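Local structure of histidine utilization repressor (Pseudomonas syringae pv. tomato, 2PKH) at residues 24-27 with 32-35; 56-61 with 78-83; 118-123 with 128-133. The protein probably represses the histidine utilization operon by binding its hutP region in the absence of inducer, this chain being the C-terminal UTRA domain of the repressor. All blocks are in the same frame, centred on the assembly; numbering follows the deposited sequence.

Contact 1 of 3, residues 24-27 with 32-35; sequences ERAL and REGQ
Ala-26, in a turn of helix, and Glu-33, at the second position of a type I beta turn running from Arg-32 to Gln-35, bring their backbones together with CA atoms 5.0 Å apart. The turn is closed by Gln-35 N, which donates to Arg-32 O at 2.8 Å. Across the gap the contact is small and made by carbon atoms. Ala-26 directs its methyl at the turn, and CB meets Glu-33 CG at 3.6 Å while lying 4.0 Å from Arg-32 C, so that one methyl group rests on both the start of the turn and the first methylene beyond CB of the glutamate. Glu-33 places that methylene there because its CG stands anti to the carbonyl carbon (chi1 -58°). Its chain then runs on extended, and OE2 makes a weak hydrogen bond to Ser-23 OG near the start of the same helix. On the helix, Glu-24 OE1 and Arg-25 NH1 form a salt bridge of 2.7 Å between consecutive residues, with Glu-24 CB over one face of the guanidinium, offset toward its rim. This pair leads away from the turn: the Arg-25 guanidinium also makes a cation-pi contact with Phe-57. The site is at the surface, where the chain leaves helix 22-29 and doubles back past it before entering strand 36-46. Backbone hydrogen bonds of Glu-33 with Gly-22 and of Gln-35 with Ala-21 tie the turn to the start of helix 22-29 and to the residue before it, while Arg-25 joins the helix to strand 49-59.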
ATOM      1  N   GLU B  24     -27.122   6.841   9.810  1.00 32.17           N
ATOM      2  CA  GLU B  24     -25.780   6.813   9.267  1.00 32.50           C
ATOM      3  C   GLU B  24     -24.915   5.797   9.985  1.00 30.17           C
ATOM      4  O   GLU B  24     -24.273   4.965   9.364  1.00 29.98           O
ATOM      5  CB  GLU B  24     -25.135   8.190   9.479  1.00 33.45           C
ATOM      6  CG  GLU B  24     -24.996   9.027   8.284  1.00 38.26           C
ATOM      7  CD  GLU B  24     -23.632   9.781   8.252  1.00 43.35           C
ATOM      8  OE1 GLU B  24     -22.610   9.270   8.824  1.00 44.61           O
ATOM      9  OE2 GLU B  24     -23.570  10.857   7.610  1.00 48.38           O
ATOM     10  N   ARG B  25     -24.844   5.933  11.305  1.00 29.78           N
ATOM     11  CA  ARG B  25     -23.967   5.101  12.106  1.00 27.29           C
ATOM     12  C   ARG B  25     -24.597   3.715  12.205  1.00 27.79           C
ATOM     13  O   ARG B  25     -23.894   2.704  12.365  1.00 30.00           O
ATOM     14  CB  ARG B  25     -23.712   5.729  13.476  1.00 27.46           C
ATOM     15  CG  ARG B  25     -22.447   6.586  13.544  1.00 19.58           C
ATOM     16  CD  ARG B  25     -22.527   7.696  12.591  1.00 17.04           C
ATOM     17  NE  ARG B  25     -23.439   8.747  13.066  1.00 26.34           N
ATOM     18  CZ  ARG B  25     -23.612   9.937  12.477  1.00 27.63           C
ATOM     19  NH1 ARG B  25     -22.950  10.240  11.357  1.00 26.00           N
ATOM     20  NH2 ARG B  25     -24.450  10.829  13.004  1.00 29.48           N
ATOM     21  N   ALA B  26     -25.915   3.632  12.052  1.00 26.97           N
ATOM     22  CA  ALA B  26     -26.565   2.293  12.061  1.00 26.46           C
ATOM     23  C   ALA B  26     -26.068   1.421  10.918  1.00 25.60           C
ATOM     24  O   ALA B  26     -25.796   0.227  11.111  1.00 25.05           O
ATOM     25  CB  ALA B  26     -28.076   2.415  12.039  1.00 26.54           C
ATOM     26  N   LEU B  27     -25.921   2.009   9.731  1.00 24.28           N
ATOM     27  CA  LEU B  27     -25.438   1.332   8.551  1.00 24.14           C
ATOM     28  C   LEU B  27     -23.924   1.194   8.584  1.00 25.21           C
ATOM     29  O   LEU B  27     -23.382   0.155   8.192  1.00 26.58           O
ATOM     30  CB  LEU B  27     -25.824   2.134   7.281  1.00 25.97           C
ATOM     31  CG  LEU B  27     -27.260   2.275   6.766  1.00 26.06           C
ATOM     32  CD1 LEU B  27     -27.277   3.375   5.702  1.00 26.68           C
ATOM     33  CD2 LEU B  27     -27.748   0.966   6.206  1.00 29.68           C
ATOM     34  N   ARG B  32     -28.717  -0.852  15.371  1.00 26.26           N
ATOM     35  CA  ARG B  32     -30.042  -0.196  15.289  1.00 26.06           C
ATOM     36  C   ARG B  32     -29.869   1.320  15.444  1.00 28.16           C
ATOM     37  O   ARG B  32     -29.025   1.798  16.233  1.00 26.93           O
ATOM     38  CB  ARG B  32     -30.962  -0.680  16.384  1.00 25.85           C
ATOM     39  CG  ARG B  32     -31.464  -2.078  16.185  1.00 27.74           C
ATOM     40  CD  ARG B  32     -32.353  -2.437  17.337  1.00 32.47           C
ATOM     41  NE  ARG B  32     -31.612  -2.938  18.495  1.00 37.05           N
ATOM     42  CZ  ARG B  32     -31.305  -2.252  19.602  1.00 40.51           C
ATOM     43  NH1 ARG B  32     -31.640  -0.974  19.755  1.00 41.92           N
ATOM     44  NH2 ARG B  32     -30.636  -2.854  20.581  1.00 42.01           N
ATOM     45  N   GLU B  33     -30.671   2.088  14.711  1.00 27.82           N
ATOM     46  CA  GLU B  33     -30.543   3.514  14.746  1.00 28.13           C
ATOM     47  C   GLU B  33     -30.672   4.070  16.155  1.00 27.75           C
ATOM     48  O   GLU B  33     -30.128   5.118  16.453  1.00 27.56           O
ATOM     49  CB  GLU B  33     -31.570   4.171  13.800  1.00 28.40           C
ATOM     50  CG  GLU B  33     -31.409   3.694  12.363  1.00 29.55           C
ATOM     51  CD  GLU B  33     -32.257   4.464  11.366  1.00 30.01           C
ATOM     52  OE1 GLU B  33     -33.069   5.266  11.798  1.00 23.98           O
ATOM     53  OE2 GLU B  33     -32.089   4.256  10.137  1.00 36.09           O
ATOM     54  N   GLY B  34     -31.358   3.346  17.027  1.00 28.47           N
ATOM     55  CA  GLY B  34     -31.602   3.803  18.406  1.00 28.71           C
ATOM     56  C   GLY B  34     -30.521   3.359  19.387  1.00 29.18           C
ATOM     57  O   GLY B  34     -30.522   3.763  20.545  1.00 30.14           O
ATOM     58  N   GLN B  35     -29.575   2.553  18.919  1.00 28.36           N
ATOM     59  CA  GLN B  35     -28.542   2.033  19.815  1.00 28.35           C
ATOM     60  C   GLN B  35     -27.514   3.106  20.117  1.00 26.62           C
ATOM     61  O   GLN B  35     -27.280   3.981  19.297  1.00 24.46           O
ATOM     62  CB  GLN B  35     -27.813   0.880  19.142  1.00 28.79           C
ATOM     63  CG  GLN B  35     -27.629  -0.245  20.077  1.00 34.35           C
ATOM     64  CD  GLN B  35     -27.834  -1.591  19.416  1.00 39.03           C
ATOM     65  OE1 GLN B  35     -28.455  -2.493  20.006  1.00 42.53           O
ATOM     66  NE2 GLN B  35     -27.335  -1.744  18.199  1.00 38.16           N
TER

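Contact 2 of 3, residues 56-61 with 78-83; sequences RFVNAQ and AYLSQV
Strand residue Val-58 and helix residue Leu-80 have the nearest CA atoms of the two segments, 9.0 Å apart, a spacing that leaves the meeting to side chains. This is helix-on-sheet packing in the UTRA domain: helix 76-83 lies against one face of the antiparallel sheet, here on strand 49-59. Val-58 and Leu-80 reach toward each other tip to tip, and their branches pair off one to one. CG1 of Val-58 meets CD2 of Leu-80 at 3.8 Å, and Val-58 CG2 faces Leu-80 CD1 at 4.0 Å. The valine presents both methyls because CG1 is anti to the backbone N (chi1 179°) and CG2 anti to the carbonyl carbon. All three touching residues are buried, and Leu-80 also rests on Thr-129 of the neighbouring strand. Arg-56, two residues before Val-58 and on the same side of the strand, contributes the aliphatic part of its chain, while its polar end is held by a salt bridge from NE to Glu-54 and a hydrogen bond from NH1 to Thr-129 OG1. Beside this Val-Leu pair, Arg-56 CD lies 4.2 Å from Leu-80 CD1.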
ATOM      1  N   ARG B  56     -15.536  11.019  14.641  1.00 18.33           N
ATOM      2  CA  ARG B  56     -15.372   9.574  14.821  1.00 18.88           C
ATOM      3  C   ARG B  56     -16.488   9.002  15.637  1.00 17.87           C
ATOM      4  O   ARG B  56     -16.834   9.565  16.676  1.00 19.18           O
ATOM      5  CB  ARG B  56     -14.017   9.259  15.551  1.00 17.87           C
ATOM      6  CG  ARG B  56     -13.813   7.738  15.851  1.00 17.95           C
ATOM      7  CD  ARG B  56     -12.363   7.377  16.238  1.00 22.86           C
ATOM      8  NE  ARG B  56     -11.341   7.704  15.218  1.00 22.54           N
ATOM      9  CZ  ARG B  56     -11.018   6.948  14.171  1.00 27.23           C
ATOM     10  NH1 ARG B  56     -11.672   5.812  13.913  1.00 21.26           N
ATOM     11  NH2 ARG B  56     -10.075   7.384  13.330  1.00 26.56           N
ATOM     12  N   PHE B  57     -17.008   7.880  15.210  1.00 18.46           N
ATOM     13  CA  PHE B  57     -18.047   7.184  15.975  1.00 19.24           C
ATOM     14  C   PHE B  57     -17.601   5.761  16.310  1.00 20.36           C
ATOM     15  O   PHE B  57     -16.921   5.123  15.478  1.00 19.84           O
ATOM     16  CB  PHE B  57     -19.332   7.153  15.126  1.00 18.66           C
ATOM     17  CG  PHE B  57     -19.784   8.532  14.684  1.00 19.83           C
ATOM     18  CD1 PHE B  57     -20.819   9.203  15.344  1.00 19.15           C
ATOM     19  CD2 PHE B  57     -19.111   9.185  13.608  1.00 21.80           C
ATOM     20  CE1 PHE B  57     -21.179  10.500  14.935  1.00 19.29           C
ATOM     21  CE2 PHE B  57     -19.469  10.462  13.215  1.00 19.90           C
ATOM     22  CZ  PHE B  57     -20.480  11.137  13.928  1.00 20.33           C
ATOM     23  N   VAL B  58     -18.025   5.258  17.496  1.00 20.51           N
ATOM     24  CA  VAL B  58     -17.438   4.065  18.119  1.00 21.60           C
ATOM     25  C   VAL B  58     -18.540   3.265  18.758  1.00 21.05           C
ATOM     26  O   VAL B  58     -19.435   3.782  19.438  1.00 19.04           O
ATOM     27  CB  VAL B  58     -16.332   4.400  19.198  1.00 20.50           C
ATOM     28  CG1 VAL B  58     -15.782   3.144  19.818  1.00 22.70           C
ATOM     29  CG2 VAL B  58     -15.190   5.348  18.634  1.00 20.99           C
ATOM     30  N   ASN B  59     -18.486   1.985  18.477  1.00 21.69           N
ATOM     31  CA  ASN B  59     -19.432   1.070  19.008  1.00 23.46           C
ATOM     32  C   ASN B  59     -19.162   0.998  20.499  1.00 21.58           C
ATOM     33  O   ASN B  59     -18.067   0.577  20.921  1.00 20.89           O
ATOM     34  CB  ASN B  59     -19.234  -0.330  18.414  1.00 25.33           C
ATOM     35  CG  ASN B  59     -19.975  -1.358  19.226  1.00 32.34           C
ATOM     36  OD1 ASN B  59     -19.349  -2.124  19.934  1.00 40.40           O
ATOM     37  ND2 ASN B  59     -21.316  -1.265  19.258  1.00 38.17           N
ATOM     38  N   ALA B  60     -20.111   1.501  21.249  1.00 23.36           N
ATOM     39  CA  ALA B  60     -20.074   1.465  22.719  1.00 25.75           C
ATOM     40  C   ALA B  60     -19.789   0.069  23.348  1.00 27.43           C
ATOM     41  O   ALA B  60     -19.168   0.002  24.400  1.00 27.97           O
ATOM     42  CB  ALA B  60     -21.347   2.064  23.236  1.00 24.88           C
ATOM     43  N   GLN B  61     -20.206  -1.035  22.702  1.00 27.78           N
ATOM     44  CA  GLN B  61     -19.981  -2.377  23.282  1.00 29.86           C
ATOM     45  C   GLN B  61     -18.541  -2.810  23.194  1.00 29.07           C
ATOM     46  O   GLN B  61     -18.114  -3.543  24.053  1.00 27.18           O
ATOM     47  CB  GLN B  61     -20.818  -3.474  22.608  1.00 29.76           C
ATOM     48  CG  GLN B  61     -22.228  -3.060  22.253  1.00 36.70           C
ATOM     49  CD  GLN B  61     -23.167  -3.081  23.425  1.00 43.44           C
ATOM     50  OE1 GLN B  61     -23.622  -4.154  23.873  1.00 49.07           O
ATOM     51  NE2 GLN B  61     -23.509  -1.896  23.920  1.00 44.96           N
ATOM     52  N   ALA B  78      -5.293   5.096  18.235  1.00 26.70           N
ATOM     53  CA  ALA B  78      -4.276   4.414  19.008  1.00 27.33           C
ATOM     54  C   ALA B  78      -4.951   3.748  20.170  1.00 28.36           C
ATOM     55  O   ALA B  78      -4.697   2.571  20.449  1.00 29.66           O
ATOM     56  CB  ALA B  78      -3.231   5.404  19.516  1.00 27.69           C
ATOM     57  N   TYR B  79      -5.785   4.500  20.904  1.00 26.87           N
ATOM     58  CA  TYR B  79      -6.543   3.917  21.997  1.00 26.19           C
ATOM     59  C   TYR B  79      -7.319   2.649  21.570  1.00 26.37           C
ATOM     60  O   TYR B  79      -7.153   1.556  22.140  1.00 27.05           O
ATOM     61  CB  TYR B  79      -7.508   4.927  22.590  1.00 24.18           C
ATOM     62  CG  TYR B  79      -8.423   4.309  23.597  1.00 24.10           C
ATOM     63  CD1 TYR B  79      -7.940   3.936  24.843  1.00 22.09           C
ATOM     64  CD2 TYR B  79      -9.783   4.112  23.311  1.00 20.94           C
ATOM     65  CE1 TYR B  79      -8.769   3.328  25.799  1.00 25.95           C
ATOM     66  CE2 TYR B  79     -10.644   3.516  24.247  1.00 21.20           C
ATOM     67  CZ  TYR B  79     -10.112   3.142  25.507  1.00 25.95           C
ATOM     68  OH  TYR B  79     -10.921   2.600  26.460  1.00 26.90           O
ATOM     69  N   LEU B  80      -8.137   2.802  20.541  1.00 25.39           N
ATOM     70  CA  LEU B  80      -8.955   1.714  20.037  1.00 26.01           C
ATOM     71  C   LEU B  80      -8.128   0.489  19.610  1.00 27.00           C
ATOM     72  O   LEU B  80      -8.492  -0.652  19.885  1.00 27.08           O
ATOM     73  CB  LEU B  80      -9.851   2.207  18.880  1.00 25.81           C
ATOM     74  CG  LEU B  80     -11.046   3.148  19.193  1.00 22.41           C
ATOM     75  CD1 LEU B  80     -11.663   3.539  17.857  1.00 19.29           C
ATOM     76  CD2 LEU B  80     -12.053   2.478  20.108  1.00 22.68           C
ATOM     77  N   SER B  81      -6.998   0.717  18.976  1.00 28.16           N
ATOM     78  CA  SER B  81      -6.179  -0.428  18.593  1.00 31.61           C
ATOM     79  C   SER B  81      -5.561  -1.168  19.802  1.00 31.84           C
ATOM     80  O   SER B  81      -5.046  -2.299  19.650  1.00 31.74           O
ATOM     81  CB  SER B  81      -5.118   0.005  17.562  1.00 31.57           C
ATOM     82  OG  SER B  81      -4.118   0.738  18.228  1.00 37.04           O
ATOM     83  N   GLN B  82      -5.653  -0.562  20.991  1.00 33.18           N
ATOM     84  CA  GLN B  82      -5.270  -1.196  22.269  1.00 34.92           C
ATOM     85  C   GLN B  82      -6.409  -2.009  22.808  1.00 34.39           C
ATOM     86  O   GLN B  82      -6.214  -2.968  23.521  1.00 35.87           O
ATOM     87  CB  GLN B  82      -5.068  -0.148  23.347  1.00 36.71           C
ATOM     88  CG  GLN B  82      -3.741   0.511  23.493  1.00 40.69           C
ATOM     89  CD  GLN B  82      -3.734   1.346  24.778  1.00 46.34           C
ATOM     90  OE1 GLN B  82      -2.985   2.307  24.902  1.00 51.29           O
ATOM     91  NE2 GLN B  82      -4.592   0.978  25.738  1.00 47.85           N
ATOM     92  N   VAL B  83      -7.616  -1.543  22.563  1.00 33.04           N
ATOM     93  CA  VAL B  83      -8.813  -2.108  23.144  1.00 32.50           C
ATOM     94  C   VAL B  83      -9.200  -3.375  22.408  1.00 31.55           C
ATOM     95  O   VAL B  83      -9.710  -4.306  22.997  1.00 31.52           O
ATOM     96  CB  VAL B  83      -9.969  -1.079  23.045  1.00 32.16           C
ATOM     97  CG1 VAL B  83     -11.320  -1.789  23.073  1.00 35.61           C
ATOM     98  CG2 VAL B  83      -9.868  -0.103  24.163  1.00 33.25           C
TER

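Contact 3 of 3, residues 118-123 with 128-133; sequences RRRTWS and VTAARL
Thr-121 and Thr-129 lie side by side pointing the same way, brought together by different first torsions: Thr-121 sets OG1 beside its backbone N (chi1 -61°), which leaves CG2 anti to that N, whereas Thr-129 has OG1 in the anti position (chi1 -177°), which turns its own CG2 to within 3.7 Å of Thr-121 CB. OG1 of Thr-129 is thereby left to bond Phe-57 O on the next strand. The backbones form an antiparallel hairpin. Arg-119 and Ala-131 are a hydrogen-bonded pair: Arg-119 N donates to Ala-131 O at 2.9 Å, in the carbonyl plane, and Arg-119 O accepts Ala-131 N. At Thr-121 the register slips into a classic beta bulge: Val-128 N binds Thr-121 O at 2.8 Å, nearly straight at 171°, and Thr-129 N reaches the same oxygen only weakly, at 3.4 Å. Near the hairpin end, Val-128 CG2 is packed tightly on Ser-123 CB. On the face with the threonines, Arg-119 and Leu-133 cross at about a right angle, Arg-119 NE 3.4 Å from Leu-133 CD1 and the methyl oblique to the guanidinium. On the other face Arg-120 CG touches Ala-130 CB at 3.7 Å, and its guanidinium goes on to Glu-90, with Trp-122 CZ2 over one of its faces. Trp-122 and Thr-121 also touch Arg-145 and Lys-148 of the second subunit. Strand 113-123 is flanked on its outer side by strand 88-97, whose Glu-94 forms a salt bridge with Arg-118. Strand 126-136 borders strand 49-59, and helix 76-83 packs over the threonine face through Tyr-77 and Leu-80.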
ATOM      1  N   ARG B 118     -13.402   8.980   4.379  1.00 22.63           N
ATOM      2  CA  ARG B 118     -14.395   8.355   5.222  1.00 23.71           C
ATOM      3  C   ARG B 118     -13.892   6.959   5.390  1.00 24.03           C
ATOM      4  O   ARG B 118     -13.629   6.261   4.414  1.00 23.72           O
ATOM      5  CB  ARG B 118     -15.776   8.362   4.549  1.00 24.17           C
ATOM      6  CG  ARG B 118     -16.419   9.711   4.683  1.00 26.52           C
ATOM      7  CD  ARG B 118     -17.814   9.764   4.182  1.00 31.82           C
ATOM      8  NE  ARG B 118     -17.831   9.860   2.741  1.00 33.88           N
ATOM      9  CZ  ARG B 118     -18.905   9.580   2.004  1.00 40.02           C
ATOM     10  NH1 ARG B 118     -20.049   9.220   2.608  1.00 41.10           N
ATOM     11  NH2 ARG B 118     -18.855   9.699   0.676  1.00 39.35           N
ATOM     12  N   ARG B 119     -13.748   6.544   6.646  1.00 23.80           N
ATOM     13  CA  ARG B 119     -13.125   5.270   6.979  1.00 23.72           C
ATOM     14  C   ARG B 119     -14.032   4.467   7.932  1.00 23.40           C
ATOM     15  O   ARG B 119     -14.691   5.062   8.818  1.00 21.69           O
ATOM     16  CB  ARG B 119     -11.878   5.586   7.750  1.00 23.87           C
ATOM     17  CG  ARG B 119     -10.738   6.088   6.921  1.00 27.71           C
ATOM     18  CD  ARG B 119      -9.505   5.719   7.706  1.00 38.38           C
ATOM     19  NE  ARG B 119      -8.524   6.771   7.646  1.00 46.40           N
ATOM     20  CZ  ARG B 119      -7.601   6.907   6.689  1.00 53.96           C
ATOM     21  NH1 ARG B 119      -6.728   7.923   6.774  1.00 56.25           N
ATOM     22  NH2 ARG B 119      -7.542   6.054   5.652  1.00 53.77           N
ATOM     23  N   ARG B 120     -13.978   3.151   7.821  1.00 20.71           N
ATOM     24  CA  ARG B 120     -14.548   2.231   8.824  1.00 21.79           C
ATOM     25  C   ARG B 120     -13.470   1.242   9.156  1.00 21.31           C
ATOM     26  O   ARG B 120     -12.686   0.873   8.265  1.00 23.58           O
ATOM     27  CB  ARG B 120     -15.687   1.456   8.182  1.00 22.56           C
ATOM     28  CG  ARG B 120     -17.008   1.920   8.579  1.00 30.45           C
ATOM     29  CD  ARG B 120     -18.109   1.776   7.486  1.00 30.28           C
ATOM     30  NE  ARG B 120     -17.987   0.805   6.364  1.00 30.66           N
ATOM     31  CZ  ARG B 120     -18.772  -0.266   6.212  1.00 32.60           C
ATOM     32  NH1 ARG B 120     -19.700  -0.579   7.132  1.00 26.16           N
ATOM     33  NH2 ARG B 120     -18.629  -1.053   5.154  1.00 33.43           N
ATOM     34  N   THR B 121     -13.442   0.749  10.387  1.00 18.94           N
ATOM     35  CA  THR B 121     -12.396  -0.207  10.788  1.00 19.54           C
ATOM     36  C   THR B 121     -13.126  -1.341  11.511  1.00 19.86           C
ATOM     37  O   THR B 121     -13.990  -1.072  12.410  1.00 17.71           O
ATOM     38  CB  THR B 121     -11.389   0.460  11.730  1.00 19.58           C
ATOM     39  OG1 THR B 121     -10.783   1.559  10.998  1.00 25.05           O
ATOM     40  CG2 THR B 121     -10.304  -0.510  12.307  1.00 17.88           C
ATOM     41  N   TRP B 122     -12.715  -2.559  11.191  1.00 19.07           N
ATOM     42  CA  TRP B 122     -13.315  -3.765  11.763  1.00 21.56           C
ATOM     43  C   TRP B 122     -12.342  -4.422  12.717  1.00 22.30           C
ATOM     44  O   TRP B 122     -11.123  -4.293  12.561  1.00 18.41           O
ATOM     45  CB  TRP B 122     -13.620  -4.810  10.691  1.00 22.30           C
ATOM     46  CG  TRP B 122     -14.787  -4.480   9.876  1.00 23.98           C
ATOM     47  CD1 TRP B 122     -16.075  -4.953  10.041  1.00 25.31           C
ATOM     48  CD2 TRP B 122     -14.810  -3.639   8.722  1.00 25.39           C
ATOM     49  NE1 TRP B 122     -16.887  -4.429   9.063  1.00 25.54           N
ATOM     50  CE2 TRP B 122     -16.141  -3.592   8.264  1.00 26.29           C
ATOM     51  CE3 TRP B 122     -13.846  -2.870   8.073  1.00 25.48           C
ATOM     52  CZ2 TRP B 122     -16.523  -2.841   7.163  1.00 29.31           C
ATOM     53  CZ3 TRP B 122     -14.234  -2.097   6.957  1.00 25.52           C
ATOM     54  CH2 TRP B 122     -15.554  -2.090   6.514  1.00 28.63           C
ATOM     55  N   SER B 123     -12.901  -5.132  13.706  1.00 24.41           N
ATOM     56  CA  SER B 123     -12.131  -6.081  14.505  1.00 25.67           C
ATOM     57  C   SER B 123     -12.760  -7.405  14.218  1.00 27.59           C
ATOM     58  O   SER B 123     -13.811  -7.697  14.798  1.00 27.85           O
ATOM     59  CB  SER B 123     -12.234  -5.797  16.023  1.00 27.13           C
ATOM     60  OG  SER B 123     -11.502  -6.788  16.771  1.00 25.23           O
ATOM     61  N   VAL B 128     -15.860  -1.549  14.444  1.00 23.64           N
ATOM     62  CA  VAL B 128     -15.500  -0.974  15.705  1.00 23.47           C
ATOM     63  C   VAL B 128     -15.791   0.521  15.668  1.00 23.89           C
ATOM     64  O   VAL B 128     -16.271   1.114  16.667  1.00 20.91           O
ATOM     65  CB  VAL B 128     -13.979  -1.171  15.982  1.00 25.29           C
ATOM     66  CG1 VAL B 128     -13.497  -0.283  17.160  1.00 26.85           C
ATOM     67  CG2 VAL B 128     -13.603  -2.672  16.257  1.00 23.62           C
ATOM     68  N   THR B 129     -15.439   1.134  14.534  1.00 21.41           N
ATOM     69  CA  THR B 129     -15.453   2.576  14.463  1.00 20.76           C
ATOM     70  C   THR B 129     -15.609   3.065  12.996  1.00 21.22           C
ATOM     71  O   THR B 129     -15.262   2.344  12.063  1.00 19.89           O
ATOM     72  CB  THR B 129     -14.157   3.158  15.137  1.00 22.37           C
ATOM     73  OG1 THR B 129     -14.221   4.582  15.118  1.00 23.03           O
ATOM     74  CG2 THR B 129     -12.856   2.660  14.376  1.00 20.24           C
ATOM     75  N   ALA B 130     -16.188   4.246  12.801  1.00 20.76           N
ATOM     76  CA  ALA B 130     -16.282   4.870  11.489  1.00 20.00           C
ATOM     77  C   ALA B 130     -15.920   6.326  11.691  1.00 20.71           C
ATOM     78  O   ALA B 130     -16.323   6.930  12.715  1.00 19.47           O
ATOM     79  CB  ALA B 130     -17.709   4.736  10.946  1.00 20.72           C
ATOM     80  N   ALA B 131     -15.141   6.912  10.768  1.00 20.42           N
ATOM     81  CA  ALA B 131     -14.659   8.298  10.967  1.00 19.33           C
ATOM     82  C   ALA B 131     -14.797   9.082   9.672  1.00 20.59           C
ATOM     83  O   ALA B 131     -14.635   8.527   8.588  1.00 21.27           O
ATOM     84  CB  ALA B 131     -13.178   8.333  11.455  1.00 20.05           C
ATOM     85  N   ARG B 132     -14.961  10.372   9.791  1.00 21.06           N
ATOM     86  CA  ARG B 132     -15.056  11.241   8.625  1.00 23.11           C
ATOM     87  C   ARG B 132     -13.954  12.213   8.858  1.00 23.53           C
ATOM     88  O   ARG B 132     -13.946  12.925   9.867  1.00 21.45           O
ATOM     89  CB  ARG B 132     -16.412  11.976   8.649  1.00 23.90           C
ATOM     90  CG  ARG B 132     -16.673  12.879   7.458  1.00 23.05           C
ATOM     91  CD  ARG B 132     -17.992  13.612   7.631  1.00 24.92           C
ATOM     92  NE  ARG B 132     -18.322  14.248   6.351  1.00 27.72           N
ATOM     93  CZ  ARG B 132     -18.007  15.493   6.067  1.00 29.42           C
ATOM     94  NH1 ARG B 132     -17.403  16.229   6.989  1.00 35.01           N
ATOM     95  NH2 ARG B 132     -18.303  16.017   4.881  1.00 27.51           N
ATOM     96  N   LEU B 133     -12.944  12.209   7.991  1.00 21.68           N
ATOM     97  CA  LEU B 133     -11.743  13.034   8.306  1.00 22.36           C
ATOM     98  C   LEU B 133     -11.618  14.073   7.209  1.00 23.10           C
ATOM     99  O   LEU B 133     -11.602  13.726   6.008  1.00 23.43           O
ATOM    100  CB  LEU B 133     -10.491  12.139   8.315  1.00 22.70           C
ATOM    101  CG  LEU B 133     -10.567  10.803   9.092  1.00 23.24           C
ATOM    102  CD1 LEU B 133      -9.451   9.963   8.515  1.00 22.75           C
ATOM    103  CD2 LEU B 133     -10.241  11.209  10.483  1.00 18.06           C
TER

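How the contacts relate
The three contacts follow one another along the chain, and all lie within the UTRA domain, thought in this family to bind the effector. Contacts 2 and 3, centres about 10 Å apart, share the six-stranded antiparallel sheet, in which strands 49-59 and 126-136 are neighbours; Phe-57 N lies 2.8 Å from Ala-130 O, a probable hydrogen bond. Contact 1 lies toward the surface, its centre about 16 Å from that of contact 2 and about 14 Å from that of contact 3. Helix 22-29 touches both, with Arg-120 NH1 hydrogen-bonded to Ala-28 O. Phe-57 and Arg-120 point away from the side of Val-58 and Thr-129, so helices 22-29 and 76-83 approach the sheet from its two sides.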